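Long-range contact in probable ribosomal RNA small subunit methyltransferase (Thermus thermophilus, PDB 3DMH), which methylates the N2 amino group of a guanosine in 16S ribosomal RNA, taking the methyl group from S-adenosylmethionine: residues L109-V123 with K143-L155. Numbering follows the deposited sequence.
Sequences LPAGRGTAYVQASLV and KGFERYFKEARAL. With SO4 (sulfate ion), chain C.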
ATOM      1  N   LEU A 109       8.859  12.021  -0.812  1.00 19.17           N
ATOM      2  CA  LEU A 109       9.395  10.890  -1.571  1.00 19.01           C
ATOM      3  C   LEU A 109       8.922   9.551  -1.023  1.00 19.46           C
ATOM      4  O   LEU A 109       9.159   9.246   0.151  1.00 19.28           O
ATOM      5  CB  LEU A 109      10.915  10.919  -1.543  1.00 19.45           C
ATOM      6  CG  LEU A 109      11.462  12.003  -2.460  1.00 18.87           C
ATOM      7  CD1 LEU A 109      12.892  12.400  -2.028  1.00 20.25           C
ATOM      8  CD2 LEU A 109      11.447  11.521  -3.885  1.00 20.64           C
ATOM      9  N   PRO A 110       8.237   8.756  -1.871  1.00 19.27           N
ATOM     10  CA  PRO A 110       7.759   7.435  -1.443  1.00 19.45           C
ATOM     11  C   PRO A 110       8.888   6.398  -1.519  1.00 19.94           C
ATOM     12  O   PRO A 110       8.771   5.391  -2.229  1.00 19.94           O
ATOM     13  CB  PRO A 110       6.635   7.135  -2.449  1.00 19.45           C
ATOM     14  CG  PRO A 110       7.081   7.831  -3.716  1.00 19.12           C
ATOM     15  CD  PRO A 110       7.826   9.078  -3.260  1.00 20.35           C
ATOM     16  N   ALA A 111       9.966   6.651  -0.779  1.00 20.36           N
ATOM     17  CA  ALA A 111      11.208   5.879  -0.931  1.00 20.48           C
ATOM     18  C   ALA A 111      11.013   4.401  -0.614  1.00 20.78           C
ATOM     19  O   ALA A 111      11.685   3.538  -1.199  1.00 21.76           O
ATOM     20  CB  ALA A 111      12.299   6.475  -0.056  1.00 21.43           C
ATOM     21  N   GLY A 112      10.106   4.119   0.318  1.00 20.94           N
ATOM     22  CA  GLY A 112       9.861   2.736   0.740  1.00 21.30           C
ATOM     23  C   GLY A 112       9.273   1.860  -0.351  1.00 22.39           C
ATOM     24  O   GLY A 112       9.382   0.629  -0.281  1.00 23.27           O
ATOM     25  N   ARG A 113       8.681   2.485  -1.364  1.00 21.25           N
ATOM     26  CA  ARG A 113       8.158   1.771  -2.521  1.00 22.20           C
ATOM     27  C   ARG A 113       9.183   1.554  -3.657  1.00 22.30           C
ATOM     28  O   ARG A 113       8.865   0.933  -4.673  1.00 22.84           O
ATOM     29  CB  ARG A 113       6.872   2.446  -3.012  1.00 21.77           C
ATOM     30  CG  ARG A 113       5.660   2.047  -2.149  1.00 22.88           C
ATOM     31  CD  ARG A 113       4.479   2.927  -2.435  1.00 22.91           C
ATOM     32  NE  ARG A 113       4.496   4.140  -1.617  1.00 24.92           N
ATOM     33  CZ  ARG A 113       3.508   5.038  -1.562  1.00 25.48           C
ATOM     34  NH1 ARG A 113       2.396   4.883  -2.265  1.00 26.52           N
ATOM     35  NH2 ARG A 113       3.627   6.085  -0.772  1.00 25.42           N
ATOM     36  N   GLY A 114      10.412   2.041  -3.476  1.00 22.65           N
ATOM     37  CA  GLY A 114      11.510   1.741  -4.410  1.00 22.45           C
ATOM     38  C   GLY A 114      11.747   2.721  -5.546  1.00 22.82           C
ATOM     39  O   GLY A 114      10.936   3.609  -5.803  1.00 22.23           O
ATOM     40  N   THR A 115      12.874   2.544  -6.239  1.00 22.29           N
ATOM     41  CA  THR A 115      13.332   3.477  -7.264  1.00 22.12           C
ATOM     42  C   THR A 115      12.341   3.728  -8.399  1.00 21.87           C
ATOM     43  O   THR A 115      12.137   4.881  -8.790  1.00 20.91           O
ATOM     44  CB  THR A 115      14.676   3.003  -7.859  1.00 22.35           C
ATOM     45  OG1 THR A 115      15.644   2.957  -6.809  1.00 24.63           O
ATOM     46  CG2 THR A 115      15.156   3.947  -8.968  1.00 23.66           C
ATOM     47  N   ALA A 116      11.747   2.659  -8.930  1.00 20.92           N
ATOM     48  CA  ALA A 116      10.829   2.772 -10.061  1.00 21.14           C
ATOM     49  C   ALA A 116       9.614   3.616  -9.679  1.00 20.33           C
ATOM     50  O   ALA A 116       9.187   4.494 -10.440  1.00 20.27           O
ATOM     51  CB  ALA A 116      10.384   1.394 -10.531  1.00 21.57           C
ATOM     52  N   TYR A 117       9.065   3.349  -8.501  1.00 20.42           N
ATOM     53  CA  TYR A 117       7.891   4.088  -8.044  1.00 19.70           C
ATOM     54  C   TYR A 117       8.210   5.560  -7.811  1.00 19.58           C
ATOM     55  O   TYR A 117       7.428   6.451  -8.184  1.00 18.94           O
ATOM     56  CB  TYR A 117       7.333   3.465  -6.768  1.00 19.83           C
ATOM     57  CG  TYR A 117       5.956   3.976  -6.442  1.00 19.60           C
ATOM     58  CD1 TYR A 117       4.828   3.361  -6.977  1.00 20.61           C
ATOM     59  CD2 TYR A 117       5.779   5.090  -5.622  1.00 21.52           C
ATOM     60  CE1 TYR A 117       3.562   3.817  -6.715  1.00 19.59           C
ATOM     61  CE2 TYR A 117       4.504   5.565  -5.346  1.00 19.83           C
ATOM     62  CZ  TYR A 117       3.394   4.909  -5.883  1.00 18.76           C
ATOM     63  OH  TYR A 117       2.128   5.377  -5.633  1.00 20.43           O
ATOM     64  N   VAL A 118       9.370   5.818  -7.216  1.00 19.15           N
ATOM     65  CA  VAL A 118       9.811   7.190  -6.978  1.00 19.58           C
ATOM     66  C   VAL A 118      10.014   7.882  -8.326  1.00 19.15           C
ATOM     67  O   VAL A 118       9.589   9.024  -8.514  1.00 19.47           O
ATOM     68  CB  VAL A 118      11.099   7.278  -6.106  1.00 18.87           C
ATOM     69  CG1 VAL A 118      11.591   8.728  -6.005  1.00 18.99           C
ATOM     70  CG2 VAL A 118      10.876   6.694  -4.710  1.00 20.40           C
ATOM     71  N   GLN A 119      10.661   7.196  -9.278  1.00 19.66           N
ATOM     72  CA  GLN A 119      10.946   7.830 -10.565  1.00 19.43           C
ATOM     73  C   GLN A 119       9.672   8.211 -11.306  1.00 19.20           C
ATOM     74  O   GLN A 119       9.577   9.303 -11.881  1.00 19.45           O
ATOM     75  CB  GLN A 119      11.806   6.911 -11.449  1.00 20.03           C
ATOM     76  CG  GLN A 119      12.219   7.558 -12.773  1.00 21.56           C
ATOM     77  CD  GLN A 119      13.207   8.695 -12.589  1.00 23.94           C
ATOM     78  OE1 GLN A 119      13.897   8.771 -11.569  1.00 26.02           O
ATOM     79  NE2 GLN A 119      13.280   9.589 -13.576  1.00 25.40           N
ATOM     80  N   ALA A 120       8.696   7.304 -11.277  1.00 18.69           N
ATOM     81  CA  ALA A 120       7.403   7.544 -11.904  1.00 19.21           C
ATOM     82  C   ALA A 120       6.730   8.743 -11.245  1.00 18.63           C
ATOM     83  O   ALA A 120       6.097   9.558 -11.920  1.00 19.45           O
ATOM     84  CB  ALA A 120       6.513   6.311 -11.773  1.00 18.42           C
ATOM     85  N   SER A 121       6.879   8.840  -9.925  1.00 19.44           N
ATOM     86  CA  SER A 121       6.334   9.974  -9.158  1.00 19.44           C
ATOM     87  C   SER A 121       7.008  11.299  -9.507  1.00 19.55           C
ATOM     88  O   SER A 121       6.335  12.333  -9.632  1.00 18.76           O
ATOM     89  CB  SER A 121       6.427   9.719  -7.652  1.00 20.11           C
ATOM     90  OG  SER A 121       5.574   8.629  -7.288  1.00 20.34           O
ATOM     91  N   LEU A 122       8.332  11.255  -9.676  1.00 19.71           N
ATOM     92  CA  LEU A 122       9.096  12.442 -10.081  1.00 19.51           C
ATOM     93  C   LEU A 122       8.672  12.929 -11.459  1.00 19.97           C
ATOM     94  O   LEU A 122       8.463  14.125 -11.660  1.00 19.49           O
ATOM     95  CB  LEU A 122      10.601  12.149 -10.060  1.00 20.43           C
ATOM     96  CG  LEU A 122      11.223  12.003  -8.663  1.00 19.83           C
ATOM     97  CD1 LEU A 122      12.679  11.543  -8.755  1.00 22.52           C
ATOM     98  CD2 LEU A 122      11.105  13.304  -7.868  1.00 21.61           C
ATOM     99  N   VAL A 123       8.548  12.002 -12.410  1.00 19.48           N
ATOM    100  CA  VAL A 123       8.100  12.382 -13.756  1.00 19.54           C
ATOM    101  C   VAL A 123       6.653  12.885 -13.750  1.00 19.45           C
ATOM    102  O   VAL A 123       6.333  13.867 -14.426  1.00 19.05           O
ATOM    103  CB  VAL A 123       8.270  11.236 -14.766  1.00 20.04           C
ATOM    104  CG1 VAL A 123       7.842  11.695 -16.148  1.00 21.11           C
ATOM    105  CG2 VAL A 123       9.721  10.780 -14.795  1.00 19.97           C
ATOM    106  N   LYS A 143      17.461   7.569   2.963  1.00 25.08           N
ATOM    107  CA  LYS A 143      16.550   6.867   2.061  1.00 24.35           C
ATOM    108  C   LYS A 143      16.496   7.548   0.693  1.00 23.98           C
ATOM    109  O   LYS A 143      15.415   7.848   0.168  1.00 24.18           O
ATOM    110  CB  LYS A 143      15.153   6.730   2.679  1.00 25.22           C
ATOM    111  CG  LYS A 143      15.159   5.980   3.997  1.00 25.84           C
ATOM    112  CD  LYS A 143      13.765   5.861   4.554  1.00 28.22           C
ATOM    113  CE  LYS A 143      13.772   5.286   5.951  1.00 28.46           C
ATOM    114  NZ  LYS A 143      12.375   5.227   6.468  1.00 29.89           N
ATOM    115  N   GLY A 144      17.678   7.809   0.140  1.00 23.04           N
ATOM    116  CA  GLY A 144      17.823   8.242  -1.247  1.00 22.29           C
ATOM    117  C   GLY A 144      17.563   9.698  -1.598  1.00 21.39           C
ATOM    118  O   GLY A 144      17.576  10.043  -2.781  1.00 21.35           O
ATOM    119  N   PHE A 145      17.371  10.565  -0.609  1.00 21.44           N
ATOM    120  CA  PHE A 145      17.063  11.973  -0.922  1.00 21.75           C
ATOM    121  C   PHE A 145      18.036  12.628  -1.914  1.00 22.07           C
ATOM    122  O   PHE A 145      17.618  13.311  -2.855  1.00 22.19           O
ATOM    123  CB  PHE A 145      16.931  12.864   0.323  1.00 21.77           C
ATOM    124  CG  PHE A 145      16.651  14.307  -0.017  1.00 21.34           C
ATOM    125  CD1 PHE A 145      15.353  14.726  -0.298  1.00 21.27           C
ATOM    126  CD2 PHE A 145      17.690  15.231  -0.120  1.00 21.83           C
ATOM    127  CE1 PHE A 145      15.088  16.054  -0.647  1.00 21.38           C
ATOM    128  CE2 PHE A 145      17.432  16.553  -0.467  1.00 21.62           C
ATOM    129  CZ  PHE A 145      16.124  16.966  -0.730  1.00 22.04           C
ATOM    130  N   GLU A 146      19.333  12.435  -1.710  1.00 23.17           N
ATOM    131  CA  GLU A 146      20.292  13.115  -2.577  1.00 23.46           C
ATOM    132  C   GLU A 146      20.177  12.630  -4.018  1.00 23.15           C
ATOM    133  O   GLU A 146      20.180  13.443  -4.941  1.00 22.90           O
ATOM    134  CB  GLU A 146      21.723  13.040  -2.036  1.00 24.36           C
ATOM    135  CG  GLU A 146      21.953  13.912  -0.784  1.00 27.07           C
ATOM    136  CD  GLU A 146      21.589  15.406  -0.956  1.00 30.85           C
ATOM    137  OE1 GLU A 146      21.606  15.939  -2.096  1.00 33.52           O
ATOM    138  OE2 GLU A 146      21.295  16.056   0.073  1.00 31.63           O
ATOM    139  N   ARG A 147      20.022  11.316  -4.197  1.00 23.12           N
ATOM    140  CA  ARG A 147      19.837  10.728  -5.525  1.00 23.40           C
ATOM    141  C   ARG A 147      18.560  11.230  -6.205  1.00 22.31           C
ATOM    142  O   ARG A 147      18.585  11.610  -7.385  1.00 22.15           O
ATOM    143  CB  ARG A 147      19.910   9.187  -5.457  1.00 23.49           C
ATOM    144  CG  ARG A 147      19.202   8.412  -6.586  1.00 26.12           C
ATOM    145  CD  ARG A 147      19.523   6.901  -6.548  1.00 24.98           C
ATOM    146  NE  ARG A 147      18.490   6.054  -5.953  1.00 30.63           N
ATOM    147  CZ  ARG A 147      18.477   5.674  -4.680  1.00 29.52           C
ATOM    148  NH1 ARG A 147      19.429   6.091  -3.851  1.00 32.14           N
ATOM    149  NH2 ARG A 147      17.520   4.888  -4.234  1.00 29.55           N
ATOM    150  N   TYR A 148      17.456  11.262  -5.453  1.00 21.66           N
ATOM    151  CA  TYR A 148      16.179  11.662  -6.025  1.00 20.58           C
ATOM    152  C   TYR A 148      16.117  13.161  -6.295  1.00 20.09           C
ATOM    153  O   TYR A 148      15.548  13.584  -7.305  1.00 20.60           O
ATOM    154  CB  TYR A 148      15.026  11.197  -5.135  1.00 19.94           C
ATOM    155  CG  TYR A 148      14.914   9.685  -5.027  1.00 20.39           C
ATOM    156  CD1 TYR A 148      14.934   8.875  -6.170  1.00 21.12           C
ATOM    157  CD2 TYR A 148      14.750   9.069  -3.781  1.00 20.80           C
ATOM    158  CE1 TYR A 148      14.800   7.470  -6.066  1.00 20.15           C
ATOM    159  CE2 TYR A 148      14.618   7.675  -3.667  1.00 21.40           C
ATOM    160  CZ  TYR A 148      14.642   6.885  -4.817  1.00 21.27           C
ATOM    161  OH  TYR A 148      14.505   5.505  -4.711  1.00 21.70           O
ATOM    162  N   PHE A 149      16.722  13.948  -5.407  1.00 20.26           N
ATOM    163  CA  PHE A 149      16.825  15.403  -5.580  1.00 20.97           C
ATOM    164  C   PHE A 149      17.675  15.748  -6.804  1.00 20.92           C
ATOM    165  O   PHE A 149      17.342  16.664  -7.556  1.00 21.63           O
ATOM    166  CB  PHE A 149      17.403  16.039  -4.311  1.00 21.03           C
ATOM    167  CG  PHE A 149      17.553  17.542  -4.373  1.00 20.93           C
ATOM    168  CD1 PHE A 149      16.642  18.337  -5.073  1.00 21.64           C
ATOM    169  CD2 PHE A 149      18.601  18.159  -3.697  1.00 22.46           C
ATOM    170  CE1 PHE A 149      16.786  19.726  -5.120  1.00 22.06           C
ATOM    171  CE2 PHE A 149      18.753  19.552  -3.724  1.00 22.45           C
ATOM    172  CZ  PHE A 149      17.844  20.338  -4.440  1.00 22.18           C
ATOM    173  N   LYS A 150      18.764  15.009  -7.010  1.00 21.29           N
ATOM    174  CA  LYS A 150      19.596  15.178  -8.208  1.00 21.55           C
ATOM    175  C   LYS A 150      18.789  14.897  -9.483  1.00 21.29           C
ATOM    176  O   LYS A 150      18.894  15.638 -10.470  1.00 22.18           O
ATOM    177  CB  LYS A 150      20.828  14.273  -8.130  1.00 21.72           C
ATOM    178  CG  LYS A 150      21.817  14.457  -9.277  1.00 23.21           C
ATOM    179  CD  LYS A 150      23.129  13.750  -8.998  1.00 26.33           C
ATOM    180  CE  LYS A 150      24.107  13.981 -10.134  1.00 27.77           C
ATOM    181  NZ  LYS A 150      25.510  13.701  -9.727  1.00 28.74           N
ATOM    182  N   GLU A 151      17.972  13.839  -9.444  1.00 21.34           N
ATOM    183  CA  GLU A 151      17.107  13.491 -10.569  1.00 21.70           C
ATOM    184  C   GLU A 151      16.016  14.551 -10.793  1.00 21.39           C
ATOM    185  O   GLU A 151      15.737  14.929 -11.939  1.00 21.08           O
ATOM    186  CB  GLU A 151      16.528  12.075 -10.394  1.00 22.22           C
ATOM    187  CG  GLU A 151      15.563  11.588 -11.504  1.00 24.47           C
ATOM    188  CD  GLU A 151      16.179  11.539 -12.910  1.00 27.08           C
ATOM    189  OE1 GLU A 151      17.423  11.570 -13.057  1.00 30.03           O
ATOM    190  OE2 GLU A 151      15.400  11.472 -13.887  1.00 28.51           O
ATOM    191  N   ALA A 152      15.407  15.027  -9.708  1.00 21.18           N
ATOM    192  CA  ALA A 152      14.415  16.101  -9.805  1.00 21.03           C
ATOM    193  C   ALA A 152      15.011  17.349 -10.457  1.00 21.41           C
ATOM    194  O   ALA A 152      14.385  17.955 -11.323  1.00 21.52           O
ATOM    195  CB  ALA A 152      13.829  16.435  -8.430  1.00 21.03           C
ATOM    196  N   ARG A 153      16.225  17.707 -10.053  1.00 21.73           N
ATOM    197  CA  ARG A 153      16.899  18.878 -10.613  1.00 23.12           C
ATOM    198  C   ARG A 153      17.162  18.699 -12.105  1.00 22.42           C
ATOM    199  O   ARG A 153      17.004  19.643 -12.878  1.00 22.82           O
ATOM    200  CB  ARG A 153      18.207  19.184  -9.871  1.00 22.79           C
ATOM    201  CG  ARG A 153      18.018  19.942  -8.569  1.00 24.20           C
ATOM    202  CD  ARG A 153      19.336  20.174  -7.848  1.00 25.93           C
ATOM    203  NE  ARG A 153      20.011  18.919  -7.520  1.00 32.44           N
ATOM    204  CZ  ARG A 153      21.245  18.837  -7.033  1.00 33.86           C
ATOM    205  NH1 ARG A 153      21.947  19.941  -6.795  1.00 34.97           N
ATOM    206  NH2 ARG A 153      21.781  17.650  -6.779  1.00 33.86           N
ATOM    207  N   ALA A 154      17.542  17.484 -12.502  1.00 22.70           N
ATOM    208  CA  ALA A 154      17.751  17.155 -13.913  1.00 22.00           C
ATOM    209  C   ALA A 154      16.442  17.213 -14.697  1.00 22.09           C
ATOM    210  O   ALA A 154      16.406  17.659 -15.841  1.00 22.09           O
ATOM    211  CB  ALA A 154      18.396  15.786 -14.052  1.00 22.69           C
ATOM    212  N   LEU A 155      15.356  16.777 -14.062  1.00 20.84           N
ATOM    213  CA  LEU A 155      14.049  16.771 -14.717  1.00 21.25           C
ATOM    214  C   LEU A 155      13.455  18.166 -14.913  1.00 20.92           C
ATOM    215  O   LEU A 155      12.769  18.403 -15.913  1.00 20.96           O
ATOM    216  CB  LEU A 155      13.057  15.897 -13.936  1.00 21.21           C
ATOM    217  CG  LEU A 155      13.220  14.376 -14.019  1.00 21.64           C
ATOM    218  CD1 LEU A 155      12.355  13.708 -12.956  1.00 21.51           C
ATOM    219  CD2 LEU A 155      12.870  13.856 -15.407  1.00 21.76           C
TER
HETATM  220  S   SO4 C 383       6.616   5.253   1.488  1.00 31.63           S
HETATM  221  O1  SO4 C 383       5.771   6.438   1.258  1.00 30.82           O
HETATM  222  O2  SO4 C 383       6.560   4.328   0.365  1.00 32.58           O
HETATM  223  O3  SO4 C 383       8.018   5.690   1.639  1.00 30.80           O
HETATM  224  O4  SO4 C 383       6.161   4.608   2.716  1.00 33.05           O
HETATM  225  O   HOH W   1      14.120   4.240  -2.387  1.00 27.97           O
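Y148 reaches from helix 145-155 onto V118 of helix 115-123, and this pair anchors the tight part of the contact. CG1 of V118 stands over the ring in a CH-pi contact, 3.4 Å from the centroid of Y148 and 14° off its normal; with CG1 anti to the backbone N, the branched valine sets one methyl on the face while CG2 lies near the phenol end. L109 closes in obliquely, its CD2 3.8 Å from CB of Y148 and its CD1 against F145. One helical turn beyond V118, L122 is a knob in the hole formed by Y148, E151, A152 and L155; the small A152 lets the backbones come close here, and CD1 of L155 packs 3.7 Å from CB of L122.

Polar groups line the solvent side. NE2 of Q119 donates to OE2 of E151 (2.9 Å, 159°); OE2 lies close to the amide plane of Q119, while NE2 meets E151 from above the carboxylate plane. Tyrosine suits this border: its hydroxyl reaches the polar rim, sharing a water with the carbonyl O of A111 and taking a weak hydrogen bond from NH2 of R147. Beside the contact, G112 N and NE and NH2 of R113 hold a sulfate, probably from the crystallisation liquor.

The helices run roughly parallel, 31° apart, side by side on one face of the sheet in the Rossmann-like N-terminal half, with strand 133-140 connecting them in sequence; L109, L122 and A152 rest on its L137, while F149 and A152 extend onto strand 168-174.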